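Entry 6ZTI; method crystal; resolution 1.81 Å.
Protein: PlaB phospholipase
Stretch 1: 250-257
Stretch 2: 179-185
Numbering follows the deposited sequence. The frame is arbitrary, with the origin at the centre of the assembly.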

# COMPACT_ATOMS: atom_id res chain seq x y z
N MET B 250 12.15 28.32 22.59
CA MET B 250 12.11 28.83 21.23
C MET B 250 13.51 29.28 20.83
O MET B 250 14.20 29.94 21.61
CB MET B 250 11.12 29.98 21.09
CG MET B 250 11.00 30.51 19.66
SD MET B 250 9.75 31.81 19.50
CE MET B 250 8.27 30.84 19.33
N THR B 251 13.92 28.89 19.63
CA THR B 251 15.18 29.32 19.07
C THR B 251 14.90 29.88 17.68
O THR B 251 13.99 29.43 16.98
CB THR B 251 16.21 28.17 18.99
OG1 THR B 251 15.70 27.12 18.17
CG2 THR B 251 16.50 27.61 20.38
N ARG B 252 15.67 30.89 17.31
CA ARG B 252 15.44 31.61 16.08
C ARG B 252 16.74 31.73 15.29
O ARG B 252 17.82 31.82 15.87
CB ARG B 252 14.85 32.99 16.39
CG ARG B 252 14.18 33.63 15.24
CD ARG B 252 13.49 34.90 15.64
NE ARG B 252 13.25 35.72 14.46
CZ ARG B 252 12.22 35.59 13.64
NH1 ARG B 252 11.28 34.68 13.87
NH2 ARG B 252 12.12 36.39 12.59
N THR B 253 16.62 31.72 13.97
CA THR B 253 17.77 31.95 13.12
C THR B 253 18.26 33.38 13.29
O THR B 253 17.53 34.26 13.76
CB THR B 253 17.41 31.73 11.65
OG1 THR B 253 16.28 32.55 11.32
CG2 THR B 253 17.05 30.29 11.38
N GLN B 254 19.50 33.62 12.89
CA GLN B 254 20.01 34.97 12.84
C GLN B 254 19.28 35.75 11.75
O GLN B 254 18.77 35.15 10.80
CB GLN B 254 21.51 34.96 12.57
CG GLN B 254 22.32 34.35 13.70
CD GLN B 254 22.19 35.14 14.99
OE1 GLN B 254 21.73 34.63 16.01
NE2 GLN B 254 22.58 36.41 14.93
N PRO B 255 19.21 37.07 11.87
CA PRO B 255 18.53 37.85 10.84
C PRO B 255 19.14 37.63 9.46
O PRO B 255 20.37 37.63 9.30
CB PRO B 255 18.73 39.30 11.30
CG PRO B 255 19.03 39.21 12.76
CD PRO B 255 19.76 37.92 12.94
N MET B 256 18.28 37.47 8.47
CA MET B 256 18.71 37.43 7.08
C MET B 256 17.88 38.41 6.25
O MET B 256 16.66 38.51 6.43
CB MET B 256 18.57 36.01 6.49
CG MET B 256 19.17 35.87 5.09
SD MET B 256 19.18 34.19 4.38
CE MET B 256 20.25 33.34 5.55
N ALA B 257 18.55 39.11 5.34
CA ALA B 257 17.87 40.00 4.42
C ALA B 257 16.73 39.27 3.72
O ALA B 257 16.86 38.12 3.30
CB ALA B 257 18.86 40.54 3.38
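Stretch 2 179-185: SWLDYDC

Stretch 2 (179-185) lies on stretch 1 (250-257) as the tail of a helix that turns into loop, set against the end of a strand (250-252) and the extended segment that follows it. No direct hydrogen bond joins the two; side-chain packing and ordered waters hold them together, with 355 Å² of surface buried in all. The nearest CA pair is Leu181 CA to Thr253 CA, 4.7 Å; farther on, the CA of Asp184 is 6.2 Å from the CA of Gln254, so along these pairs both chains advance in the same sense.

Ser179 is helical and out of reach of stretch 1, but its O accepts a hydrogen bond from Asp182 N at 3.1 Å. Trp180 opens a type I beta turn that runs to Tyr183 and is closed by the bond from Tyr183 N to Trp180 O, also 3.1 Å. Its indole meets the extended side chain of Met256, CZ3 to CE 4.1 Å, in an oblique apolar contact, while Trp180 O lies 4.2 Å from Thr253 CG2. Leu181 has the largest area covered by stretch 1. Its CA-to-CB bond points sideways, yet the end of the side chain comes nearer: CD1 lies 3.9 Å from Thr251 OG1, and CD2 reaches 4.0 Å from Arg252 C and 3.7 Å from Thr253 CG2. The isobutyl group thus spans the passage from strand to loop. Leu181 O also shares water 2 with Arg252 O, at 2.9 Å and 2.6 Å from the water oxygen, so that one water serves both carbonyls, which are acceptors only.

Asp182 makes no contact with stretch 1; the turn carries its CA-to-CB bond away. At Tyr183 the backbone opens to phi/psi -78/146°, and the ring leads away, leaving the carbonyl to make the contact: Tyr183 O lies 3.3 Å from Gln254 CG. Water 1 ties the turn to stretch 1, its oxygen 2.9 Å from Trp180 O, 2.6 Å from Tyr183 O and 3.0 Å from Gln254 N, whose hydrogen bond it accepts. Asp184 is extended (phi/psi -133/84°); its CA-to-CB bond points sideways but the carboxylate comes nearer, OD2 to Gln254 NE2 3.7 Å. Water 3 links the same two side chains, donating to Asp184 OD1 at 2.7 Å and accepting a weak hydrogen bond from Gln254 NE2 at 3.4 Å. Cys185, buried, ends the stretch; Cys185 SG lies 4.9 Å from Met256 CE.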

# COMPACT_ATOMS: atom_id res chain seq x y z
N SER B 179 19.54 22.42 11.41
CA SER B 179 20.96 22.74 11.39
C SER B 179 21.18 24.24 11.23
O SER B 179 22.02 24.83 11.92
CB SER B 179 21.66 21.98 10.26
OG SER B 179 23.07 22.10 10.35
N TRP B 180 20.43 24.88 10.33
CA TRP B 180 20.70 26.27 9.99
C TRP B 180 20.33 27.21 11.12
O TRP B 180 20.74 28.38 11.07
CB TRP B 180 19.99 26.65 8.69
CG TRP B 180 20.91 26.53 7.52
CD1 TRP B 180 21.35 25.37 6.94
CD2 TRP B 180 21.55 27.60 6.79
NE1 TRP B 180 22.20 25.65 5.90
CE2 TRP B 180 22.35 27.01 5.80
CE3 TRP B 180 21.51 28.99 6.90
CZ2 TRP B 180 23.10 27.76 4.90
CZ3 TRP B 180 22.27 29.75 6.00
CH2 TRP B 180 23.05 29.13 5.02
N LEU B 181 19.61 26.74 12.14
CA LEU B 181 19.38 27.56 13.32
C LEU B 181 20.69 28.03 13.95
O LEU B 181 20.74 29.11 14.54
CB LEU B 181 18.55 26.78 14.35
CG LEU B 181 17.10 26.59 13.91
CD1 LEU B 181 16.45 25.49 14.68
CD2 LEU B 181 16.31 27.89 14.09
N ASP B 182 21.76 27.24 13.83
CA ASP B 182 23.04 27.55 14.46
C ASP B 182 23.96 28.41 13.59
O ASP B 182 25.05 28.77 14.05
CB ASP B 182 23.77 26.26 14.83
CG ASP B 182 22.93 25.36 15.72
OD1 ASP B 182 22.36 25.87 16.70
OD2 ASP B 182 22.84 24.15 15.42
N TYR B 183 23.57 28.74 12.37
CA TYR B 183 24.44 29.49 11.48
C TYR B 183 24.46 30.98 11.85
O TYR B 183 23.44 31.55 12.27
CB TYR B 183 23.97 29.36 10.03
CG TYR B 183 24.35 28.08 9.31
CD1 TYR B 183 24.09 26.83 9.86
CD2 TYR B 183 24.95 28.13 8.05
CE1 TYR B 183 24.42 25.66 9.17
CE2 TYR B 183 25.27 26.98 7.37
CZ TYR B 183 25.01 25.76 7.93
OH TYR B 183 25.34 24.64 7.23
N ASP B 184 25.62 31.61 11.66
CA ASP B 184 25.74 33.07 11.65
C ASP B 184 26.58 33.42 10.43
O ASP B 184 27.80 33.60 10.52
CB ASP B 184 26.34 33.63 12.92
CG ASP B 184 26.04 35.13 13.09
OD1 ASP B 184 25.74 35.81 12.09
OD2 ASP B 184 26.09 35.64 14.23
N CYS B 185 25.92 33.51 9.28
CA CYS B 185 26.61 33.84 8.04
C CYS B 185 27.27 35.21 8.13
O CYS B 185 28.47 35.35 7.86
CB CYS B 185 25.63 33.80 6.87
SG CYS B 185 24.89 32.19 6.52
O HOH W 1 20.92 31.21 11.83
O HOH W 2 20.46 31.62 15.97
O HOH W 3 24.15 37.98 12.30